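Local coordinates for extracellular solute-binding protein family 5 (Brucella melitensis, PDB 4ONY) that probably captures peptides or related solutes in the periplasm and hands them to an ABC transporter for import across the inner membrane, at residues Ala308-Thr317 against Asp555-Leu563; Thr132-Tyr140 against Ile161-Phe171. All blocks are in the same frame, centred on the assembly; numbering follows the deposited sequence.

Interaction 1: residues Ala308-Thr317 against Asp555-Leu563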
loop_
_atom_site.group_PDB
_atom_site.type_symbol
_atom_site.label_atom_id
_atom_site.label_comp_id
_atom_site.label_asym_id
_atom_site.label_seq_id
_atom_site.Cartn_x
_atom_site.Cartn_y
_atom_site.Cartn_z
ATOM N N ALA A 308 -8.237 -1.535 -2.217
ATOM C CA ALA A 308 -7.822 -2.874 -1.844
ATOM C C ALA A 308 -6.767 -3.319 -2.868
ATOM O O ALA A 308 -6.921 -3.061 -4.084
ATOM C CB ALA A 308 -9.026 -3.791 -1.876
ATOM N N ASP A 309 -5.687 -3.936 -2.405
ATOM C CA ASP A 309 -4.612 -4.360 -3.281
ATOM C C ASP A 309 -5.184 -5.354 -4.308
ATOM O O ASP A 309 -6.003 -6.210 -3.959
ATOM C CB ASP A 309 -3.500 -5.018 -2.470
ATOM C CG ASP A 309 -2.652 -4.013 -1.690
ATOM O OD1 ASP A 309 -2.767 -2.760 -1.863
ATOM O OD2 ASP A 309 -1.842 -4.506 -0.918
ATOM N N MET A 310 -4.757 -5.240 -5.553
ATOM C CA MET A 310 -5.082 -6.266 -6.558
ATOM C C MET A 310 -4.429 -7.620 -6.237
ATOM O O MET A 310 -3.261 -7.693 -5.831
ATOM C CB MET A 310 -4.618 -5.805 -7.926
ATOM C CG MET A 310 -4.884 -6.767 -9.076
ATOM S SD MET A 310 -6.553 -7.366 -9.382
ATOM C CE MET A 310 -7.266 -5.835 -9.994
ATOM N N LEU A 311 -5.224 -8.680 -6.372
ATOM C CA LEU A 311 -4.755 -10.034 -6.508
ATOM C C LEU A 311 -5.457 -10.559 -7.770
ATOM O O LEU A 311 -6.671 -10.462 -7.895
ATOM C CB LEU A 311 -5.149 -10.899 -5.292
ATOM C CG LEU A 311 -4.826 -12.386 -5.374
ATOM C CD1 LEU A 311 -3.322 -12.640 -5.448
ATOM C CD2 LEU A 311 -5.374 -13.126 -4.171
ATOM N N GLY A 312 -4.699 -11.146 -8.680
ATOM C CA GLY A 312 -5.278 -11.700 -9.898
ATOM C C GLY A 312 -4.410 -12.724 -10.554
ATOM O O GLY A 312 -3.205 -12.801 -10.244
ATOM N N PHE A 313 -4.990 -13.499 -11.490
ATOM C CA PHE A 313 -4.170 -14.294 -12.386
ATOM C C PHE A 313 -3.656 -13.346 -13.436
ATOM O O PHE A 313 -4.393 -12.464 -13.884
ATOM C CB PHE A 313 -4.950 -15.413 -13.042
ATOM C CG PHE A 313 -5.383 -16.491 -12.118
ATOM C CD1 PHE A 313 -4.473 -17.420 -11.636
ATOM C CD2 PHE A 313 -6.719 -16.634 -11.770
ATOM C CE1 PHE A 313 -4.867 -18.457 -10.816
ATOM C CE2 PHE A 313 -7.124 -17.704 -10.950
ATOM C CZ PHE A 313 -6.188 -18.614 -10.477
ATOM N N VAL A 314 -2.386 -13.465 -13.778
ATOM C CA VAL A 314 -1.722 -12.606 -14.722
ATOM C C VAL A 314 -1.383 -13.355 -15.982
ATOM O O VAL A 314 -0.752 -14.398 -15.932
ATOM C CB VAL A 314 -0.427 -12.006 -14.148
ATOM C CG1 VAL A 314 0.156 -11.014 -15.136
ATOM C CG2 VAL A 314 -0.715 -11.219 -12.867
ATOM N N PHE A 315 -1.838 -12.860 -17.118
ATOM C CA PHE A 315 -1.491 -13.427 -18.414
ATOM C C PHE A 315 -0.157 -12.841 -18.868
ATOM O O PHE A 315 -0.028 -11.613 -18.966
ATOM C CB PHE A 315 -2.509 -13.020 -19.493
ATOM C CG PHE A 315 -3.927 -13.548 -19.280
ATOM C CD1 PHE A 315 -4.258 -14.852 -19.658
ATOM C CD2 PHE A 315 -4.903 -12.711 -18.798
ATOM C CE1 PHE A 315 -5.559 -15.342 -19.505
ATOM C CE2 PHE A 315 -6.208 -13.183 -18.620
ATOM C CZ PHE A 315 -6.524 -14.503 -18.980
ATOM N N ASN A 316 0.817 -13.693 -19.194
ATOM C CA ASN A 316 2.016 -13.200 -19.896
ATOM C C ASN A 316 1.746 -12.983 -21.383
ATOM O O ASN A 316 1.884 -13.897 -22.191
ATOM C CB ASN A 316 3.216 -14.133 -19.735
ATOM C CG ASN A 316 4.505 -13.530 -20.262
ATOM O OD1 ASN A 316 4.526 -12.410 -20.770
ATOM N ND2 ASN A 316 5.603 -14.305 -20.170
ATOM N N THR A 317 1.414 -11.740 -21.735
ATOM C CA THR A 317 1.016 -11.388 -23.102
ATOM C C THR A 317 2.176 -11.540 -24.078
ATOM O O THR A 317 1.961 -11.553 -25.275
ATOM C CB THR A 317 0.403 -9.958 -23.255
ATOM O OG1 THR A 317 1.393 -8.947 -23.091
ATOM C CG2 THR A 317 -0.757 -9.728 -22.288
ATOM N N ASP A 555 -7.688 -6.997 -20.369
ATOM C CA ASP A 555 -7.666 -8.304 -19.697
ATOM C C ASP A 555 -6.218 -8.818 -19.474
ATOM O O ASP A 555 -5.838 -9.936 -19.868
ATOM C CB ASP A 555 -8.536 -9.314 -20.443
ATOM C CG ASP A 555 -9.999 -8.961 -20.359
ATOM O OD1 ASP A 555 -10.647 -9.333 -19.336
ATOM O OD2 ASP A 555 -10.498 -8.310 -21.299
ATOM N N TYR A 556 -5.424 -7.987 -18.795
ATOM C CA TYR A 556 -4.079 -8.372 -18.426
ATOM C C TYR A 556 -4.062 -9.228 -17.171
ATOM O O TYR A 556 -3.210 -10.086 -17.047
ATOM C CB TYR A 556 -3.222 -7.123 -18.242
ATOM C CG TYR A 556 -3.129 -6.267 -19.500
ATOM C CD1 TYR A 556 -2.548 -6.768 -20.641
ATOM C CD2 TYR A 556 -3.613 -4.995 -19.535
ATOM C CE1 TYR A 556 -2.447 -6.029 -21.792
ATOM C CE2 TYR A 556 -3.498 -4.223 -20.665
ATOM C CZ TYR A 556 -2.912 -4.722 -21.794
ATOM O OH TYR A 556 -2.848 -3.946 -22.934
ATOM N N TYR A 557 -5.012 -8.969 -16.267
ATOM C CA TYR A 557 -5.259 -9.735 -15.071
ATOM C C TYR A 557 -6.658 -10.329 -15.149
ATOM O O TYR A 557 -7.550 -9.761 -15.801
ATOM C CB TYR A 557 -5.191 -8.853 -13.827
ATOM C CG TYR A 557 -3.805 -8.489 -13.308
ATOM C CD1 TYR A 557 -2.840 -7.980 -14.138
ATOM C CD2 TYR A 557 -3.483 -8.641 -11.978
ATOM C CE1 TYR A 557 -1.600 -7.610 -13.644
ATOM C CE2 TYR A 557 -2.245 -8.292 -11.499
ATOM C CZ TYR A 557 -1.318 -7.776 -12.335
ATOM O OH TYR A 557 -0.090 -7.438 -11.886
ATOM N N VAL A 558 -6.854 -11.491 -14.524
ATOM C CA VAL A 558 -8.182 -11.977 -14.163
ATOM C C VAL A 558 -8.289 -11.576 -12.687
ATOM O O VAL A 558 -7.657 -12.176 -11.830
ATOM C CB VAL A 558 -8.313 -13.493 -14.251
ATOM C CG1 VAL A 558 -9.727 -13.929 -13.913
ATOM C CG2 VAL A 558 -7.891 -13.990 -15.643
ATOM N N PRO A 559 -9.052 -10.531 -12.398
ATOM C CA PRO A 559 -9.073 -10.015 -11.029
ATOM C C PRO A 559 -9.770 -11.021 -10.099
ATOM O O PRO A 559 -10.814 -11.594 -10.456
ATOM C CB PRO A 559 -9.833 -8.699 -11.186
ATOM C CG PRO A 559 -10.788 -8.937 -12.326
ATOM C CD PRO A 559 -10.030 -9.855 -13.276
ATOM N N LEU A 560 -9.220 -11.219 -8.897
ATOM C CA LEU A 560 -9.742 -12.224 -7.987
ATOM C C LEU A 560 -10.585 -11.567 -6.911
ATOM O O LEU A 560 -11.733 -11.224 -7.192
ATOM C CB LEU A 560 -8.595 -13.080 -7.439
ATOM C CG LEU A 560 -7.953 -14.002 -8.483
ATOM C CD1 LEU A 560 -6.717 -14.760 -7.983
ATOM C CD2 LEU A 560 -8.984 -14.971 -9.023
ATOM N N TYR A 561 -10.036 -11.340 -5.711
ATOM C CA TYR A 561 -10.840 -10.986 -4.576
ATOM C C TYR A 561 -10.022 -10.359 -3.458
ATOM O O TYR A 561 -8.786 -10.422 -3.441
ATOM C CB TYR A 561 -11.587 -12.232 -4.055
ATOM C CG TYR A 561 -10.673 -13.435 -3.967
ATOM C CD1 TYR A 561 -9.708 -13.532 -2.970
ATOM C CD2 TYR A 561 -10.745 -14.421 -4.897
ATOM C CE1 TYR A 561 -8.841 -14.612 -2.917
ATOM C CE2 TYR A 561 -9.922 -15.504 -4.826
ATOM C CZ TYR A 561 -8.969 -15.592 -3.848
ATOM O OH TYR A 561 -8.159 -16.686 -3.833
ATOM N N HIS A 562 -10.739 -9.738 -2.547
ATOM C CA HIS A 562 -10.167 -8.974 -1.454
ATOM C C HIS A 562 -11.157 -9.020 -0.307
ATOM O O HIS A 562 -12.350 -9.367 -0.503
ATOM C CB HIS A 562 -9.960 -7.507 -1.894
ATOM C CG HIS A 562 -11.232 -6.775 -2.161
ATOM N ND1 HIS A 562 -11.949 -6.919 -3.335
ATOM C CD2 HIS A 562 -11.963 -5.943 -1.385
ATOM C CE1 HIS A 562 -13.081 -6.237 -3.258
ATOM N NE2 HIS A 562 -13.105 -5.621 -2.092
ATOM N N LEU A 563 -10.703 -8.621 0.867
ATOM C CA LEU A 563 -11.567 -8.576 2.042
ATOM C C LEU A 563 -12.243 -7.220 2.093
ATOM O O LEU A 563 -11.585 -6.245 2.097
ATOM C CB LEU A 563 -10.720 -8.799 3.313
ATOM C CG LEU A 563 -10.242 -10.237 3.500
ATOM C CD1 LEU A 563 -9.392 -10.325 4.740
ATOM C CD2 LEU A 563 -11.418 -11.204 3.589
HETATM O O HOH W 1 -7.821 -7.910 -4.936
#

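Interaction 2: residues Thr132-Tyr140 against Ile161-Phe171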
loop_
_atom_site.group_PDB
_atom_site.type_symbol
_atom_site.label_atom_id
_atom_site.label_comp_id
_atom_site.label_asym_id
_atom_site.label_seq_id
_atom_site.Cartn_x
_atom_site.Cartn_y
_atom_site.Cartn_z
ATOM N N THR A 132 17.292 21.637 15.290
ATOM C CA THR A 132 17.748 22.853 14.609
ATOM C C THR A 132 17.883 22.662 13.112
ATOM O O THR A 132 17.894 21.518 12.587
ATOM C CB THR A 132 19.140 23.301 15.117
ATOM O OG1 THR A 132 20.121 22.322 14.760
ATOM C CG2 THR A 132 19.152 23.496 16.627
ATOM N N VAL A 133 18.095 23.775 12.425
ATOM C CA VAL A 133 18.353 23.743 10.990
ATOM C C VAL A 133 19.633 22.988 10.722
ATOM O O VAL A 133 19.732 22.267 9.731
ATOM C CB VAL A 133 18.418 25.153 10.395
ATOM C CG1 VAL A 133 19.003 25.164 8.978
ATOM C CG2 VAL A 133 17.028 25.755 10.378
ATOM N N ASP A 134 20.610 23.136 11.608
ATOM C CA ASP A 134 21.829 22.385 11.481
ATOM C C ASP A 134 21.579 20.852 11.492
ATOM O O ASP A 134 22.215 20.123 10.747
ATOM C CB ASP A 134 22.802 22.789 12.570
ATOM C CG ASP A 134 24.188 22.362 12.255
ATOM O OD1 ASP A 134 24.718 22.815 11.218
ATOM O OD2 ASP A 134 24.732 21.573 13.043
ATOM N N ASP A 135 20.650 20.372 12.315
ATOM C CA ASP A 135 20.251 18.925 12.266
ATOM C C ASP A 135 19.702 18.528 10.900
ATOM O O ASP A 135 20.016 17.424 10.390
ATOM C CB ASP A 135 19.215 18.578 13.343
ATOM C CG ASP A 135 19.791 18.641 14.754
ATOM O OD1 ASP A 135 20.876 18.038 14.994
ATOM O OD2 ASP A 135 19.142 19.276 15.642
ATOM N N VAL A 136 18.891 19.397 10.287
ATOM C CA VAL A 136 18.339 19.116 8.952
ATOM C C VAL A 136 19.469 19.017 7.935
ATOM O O VAL A 136 19.521 18.078 7.143
ATOM C CB VAL A 136 17.343 20.189 8.490
ATOM C CG1 VAL A 136 16.804 19.873 7.082
ATOM C CG2 VAL A 136 16.202 20.351 9.487
ATOM N N LEU A 137 20.387 19.979 7.956
ATOM C CA LEU A 137 21.474 19.966 6.984
ATOM C C LEU A 137 22.311 18.716 7.160
ATOM O O LEU A 137 22.702 18.071 6.172
ATOM C CB LEU A 137 22.382 21.219 7.099
ATOM C CG LEU A 137 21.761 22.599 6.870
ATOM C CD1 LEU A 137 22.811 23.699 6.955
ATOM C CD2 LEU A 137 21.062 22.666 5.530
ATOM N N PHE A 138 22.624 18.407 8.421
ATOM C CA PHE A 138 23.385 17.223 8.746
ATOM C C PHE A 138 22.691 15.978 8.198
ATOM O O PHE A 138 23.343 15.082 7.634
ATOM C CB PHE A 138 23.535 17.129 10.261
ATOM C CG PHE A 138 23.913 15.774 10.758
ATOM C CD1 PHE A 138 25.221 15.352 10.721
ATOM C CD2 PHE A 138 22.970 14.960 11.330
ATOM C CE1 PHE A 138 25.570 14.097 11.217
ATOM C CE2 PHE A 138 23.307 13.696 11.810
ATOM C CZ PHE A 138 24.591 13.265 11.733
ATOM N N THR A 139 21.380 15.929 8.373
ATOM C CA THR A 139 20.565 14.776 7.953
ATOM C C THR A 139 20.737 14.467 6.478
ATOM O O THR A 139 20.963 13.312 6.112
ATOM C CB THR A 139 19.054 14.981 8.265
ATOM O OG1 THR A 139 18.843 15.099 9.682
ATOM C CG2 THR A 139 18.244 13.810 7.763
ATOM N N TYR A 140 20.633 15.489 5.623
ATOM C CA TYR A 140 20.757 15.269 4.152
ATOM C C TYR A 140 22.200 14.908 3.772
ATOM O O TYR A 140 22.436 14.088 2.854
ATOM C CB TYR A 140 20.187 16.443 3.332
ATOM C CG TYR A 140 18.685 16.384 3.393
ATOM C CD1 TYR A 140 18.005 16.834 4.502
ATOM C CD2 TYR A 140 17.950 15.775 2.377
ATOM C CE1 TYR A 140 16.624 16.694 4.610
ATOM C CE2 TYR A 140 16.576 15.632 2.465
ATOM C CZ TYR A 140 15.899 16.094 3.581
ATOM O OH TYR A 140 14.510 15.929 3.686
ATOM N N ILE A 161 20.629 23.306 -0.631
ATOM C CA ILE A 161 19.935 23.269 0.643
ATOM C C ILE A 161 20.586 24.328 1.514
ATOM O O ILE A 161 21.776 24.312 1.712
ATOM C CB ILE A 161 19.976 21.871 1.287
ATOM C CG1 ILE A 161 19.224 21.902 2.604
ATOM C CG2 ILE A 161 21.398 21.373 1.526
ATOM C CD1 ILE A 161 19.121 20.519 3.202
ATOM N N GLU A 162 19.816 25.292 1.995
ATOM C CA GLU A 162 20.422 26.396 2.745
ATOM C C GLU A 162 19.558 26.887 3.886
ATOM O O GLU A 162 18.313 26.847 3.842
ATOM C CB GLU A 162 20.792 27.545 1.808
ATOM C CG GLU A 162 19.944 27.571 0.552
ATOM C CD GLU A 162 20.168 28.738 -0.394
ATOM O OE1 GLU A 162 21.251 29.384 -0.362
ATOM O OE2 GLU A 162 19.212 29.000 -1.179
ATOM N N LYS A 163 20.258 27.335 4.918
ATOM C CA LYS A 163 19.666 27.994 6.056
ATOM C C LYS A 163 19.313 29.390 5.606
ATOM O O LYS A 163 20.160 30.067 5.034
ATOM C CB LYS A 163 20.670 28.033 7.216
ATOM C CG LYS A 163 20.099 28.653 8.472
ATOM C CD LYS A 163 20.999 28.467 9.679
ATOM C CE LYS A 163 20.451 29.279 10.846
ATOM N NZ LYS A 163 21.302 29.131 12.051
ATOM N N THR A 164 18.073 29.810 5.834
ATOM C CA THR A 164 17.594 31.144 5.407
ATOM C C THR A 164 17.129 32.025 6.560
ATOM O O THR A 164 16.680 33.142 6.344
ATOM C CB THR A 164 16.420 31.022 4.422
ATOM O OG1 THR A 164 15.370 30.218 5.007
ATOM C CG2 THR A 164 16.861 30.393 3.106
ATOM N N GLY A 165 17.185 31.521 7.788
ATOM C CA GLY A 165 16.794 32.323 8.971
ATOM C C GLY A 165 17.179 31.516 10.186
ATOM O O GLY A 165 17.715 30.418 10.038
ATOM N N GLU A 166 16.868 32.009 11.377
ATOM C CA GLU A 166 17.283 31.322 12.582
ATOM C C GLU A 166 16.800 29.883 12.595
ATOM O O GLU A 166 17.538 29.007 13.031
ATOM C CB GLU A 166 16.805 32.014 13.872
ATOM C CG GLU A 166 17.203 31.168 15.075
ATOM C CD GLU A 166 17.105 31.851 16.418
ATOM O OE1 GLU A 166 16.292 32.806 16.581
ATOM O OE2 GLU A 166 17.846 31.379 17.319
ATOM N N ARG A 167 15.566 29.659 12.122
ATOM C CA ARG A 167 14.940 28.358 12.163
ATOM C C ARG A 167 14.388 27.931 10.804
ATOM O O ARG A 167 13.550 27.034 10.762
ATOM C CB ARG A 167 13.817 28.344 13.195
ATOM C CG ARG A 167 14.267 28.735 14.580
ATOM C CD ARG A 167 13.229 28.438 15.601
ATOM N NE ARG A 167 11.947 28.936 15.169
ATOM C CZ ARG A 167 11.564 30.209 15.247
ATOM N NH1 ARG A 167 10.353 30.549 14.811
ATOM N NH2 ARG A 167 12.376 31.144 15.759
ATOM N N SER A 168 14.854 28.552 9.711
ATOM C CA SER A 168 14.325 28.265 8.356
ATOM C C SER A 168 15.321 27.603 7.426
ATOM O O SER A 168 16.481 27.981 7.371
ATOM C CB SER A 168 13.867 29.540 7.670
ATOM O OG SER A 168 12.633 29.920 8.197
ATOM N N VAL A 169 14.835 26.659 6.647
ATOM C CA VAL A 169 15.657 25.944 5.698
ATOM C C VAL A 169 14.951 25.826 4.364
ATOM O O VAL A 169 13.798 25.438 4.289
ATOM C CB VAL A 169 16.105 24.583 6.258
ATOM C CG1 VAL A 169 14.910 23.659 6.596
ATOM C CG2 VAL A 169 17.018 23.906 5.273
ATOM N N ARG A 170 15.654 26.138 3.294
ATOM C CA ARG A 170 15.091 26.087 1.952
ATOM C C ARG A 170 15.787 25.049 1.067
ATOM O O ARG A 170 17.002 24.997 1.017
ATOM C CB ARG A 170 15.180 27.460 1.273
ATOM C CG ARG A 170 14.645 27.413 -0.149
ATOM C CD ARG A 170 14.745 28.723 -0.923
ATOM N NE ARG A 170 13.772 29.698 -0.445
ATOM C CZ ARG A 170 13.067 30.549 -1.212
ATOM N NH1 ARG A 170 13.210 30.578 -2.547
ATOM N NH2 ARG A 170 12.210 31.405 -0.640
ATOM N N PHE A 171 14.996 24.228 0.387
ATOM C CA PHE A 171 15.485 23.256 -0.608
ATOM C C PHE A 171 15.150 23.810 -1.980
ATOM O O PHE A 171 13.978 24.067 -2.264
ATOM C CB PHE A 171 14.736 21.917 -0.451
ATOM C CG PHE A 171 14.983 21.228 0.859
ATOM C CD1 PHE A 171 14.352 21.642 2.014
ATOM C CD2 PHE A 171 15.842 20.155 0.936
ATOM C CE1 PHE A 171 14.583 20.997 3.225
ATOM C CE2 PHE A 171 16.084 19.518 2.135
ATOM C CZ PHE A 171 15.464 19.946 3.285
HETATM O O HOH W 2 17.479 26.361 13.761
#

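Interaction 1: residues Ala308-Thr317 against Asp555-Leu563
Val314 and Tyr557 meet as a non-hydrogen-bonded pair of an antiparallel bridge, in which strand 310-315 runs beside strand 557-562 in the six-stranded mixed sheet of a periplasmic binding protein lobe. The pairing illustrates how residues far apart in sequence can become neighbouring strands. Phe313 and Val558 bond to each other in both directions, and the bond from Val558 N to Phe313 O, at 2.7 Å, is the shorter of the two. Farther along, Leu560 N donates to Leu311 O (2.8 Å).

Tyr557 can be followed from CB outward. Tyr557 CB lies 3.7 Å from Phe313 O. With CG anti to its own carbonyl carbon (chi1 -79°), the ring runs out beside Val314 in the same direction. CD2 touches Met310 CG, CE2 lies between that atom and Val314 CG2, and CE1 approaches both methyls of Val314. Val314 CG2 sits over the centre of the Tyr557 ring, 3.6 Å from the centroid, in a CH-pi contact, and CZ is its closest ring atom. Tyr557 OH ends 4.0 Å from Val314 CG2. Met310 bends at chi2 and chi3, and its sulfur makes an oblique Met-aromatic contact with this ring while leaning on Pro559 CB.

Phe313 and Val558 point to the other face of the sheet, where helix 443-458 packs and Tyr452 stacks on Phe313. Beyond the bridges one water ties the strands together, accepting from Leu311 N and donating to Asp309 O and to Tyr561 O, the last at 3.1 Å.

Interaction 2: residues Thr132-Tyr140 against Ile161-Phe171
Tyr140 and Phe171 form a T-shaped pair, the edge of Phe171 directed at the face of Tyr140 with the ring planes at 67°. Phe171 CE2 stands over the centre of the tyrosine ring, and Phe171 CZ comes within 3.7 Å of Tyr140 CE1. This is a helix laid on a beta hairpin, and no direct hydrogen bond joins the two: side-chain shape makes the fit.

Val133 divides its methyls between two tasks. CG1, anti to the backbone N (chi1 167°), rests against the aliphatic stem of Lys163 and against Val169 CB. Val133 CG2 instead presses on the hairpin backbone, 3.4 Å from Arg167 C. Lys163 is extended throughout, which carries its amine away from this apolar patch. Leu137 and Ile161 reach past one another from opposing sides, Leu137 CD2 lying 3.5 Å from Ile161 CG1. The straight chain of Ile161 (chi1 -179°) sends CD1 on to the Tyr140 ring.

A water spans the helix start, accepting from Val133 N and donating to Glu166 O in the turn. At the N-cap, Thr132 forms a capping box with Asp135 of the first turn: Asp135 N donates to Thr132 OG1 (3.2 Å), and Thr132 N donates to Asp135 OD2 (3.0 Å) in return.

The hairpin continues into the antiparallel sheet through strand 114-119, which pairs with strand 168-173, while helix 181-187 brings Ile185 against both Tyr140 and Phe171.

Followed from the N terminus, the chain first closes interaction 2, a short loop in which 20 residues separate helix segment 132-140 from the hairpin of 161-171. It then runs on through the four-stranded sheet containing strands 216-222, 226-231 and 251-257 before interaction 1 opens at 308-317. That second loop is long: 237 residues, rich in helix, intervene before 555-563 returns to its partner. The two loops follow in series, neither nesting nor crossing. Interaction 2 holds a helix on the six-stranded antiparallel sheet, whereas interaction 1 joins two strands within a different, mixed sheet. Their centres are about 46 Å apart, on opposite sides of the chain's centre.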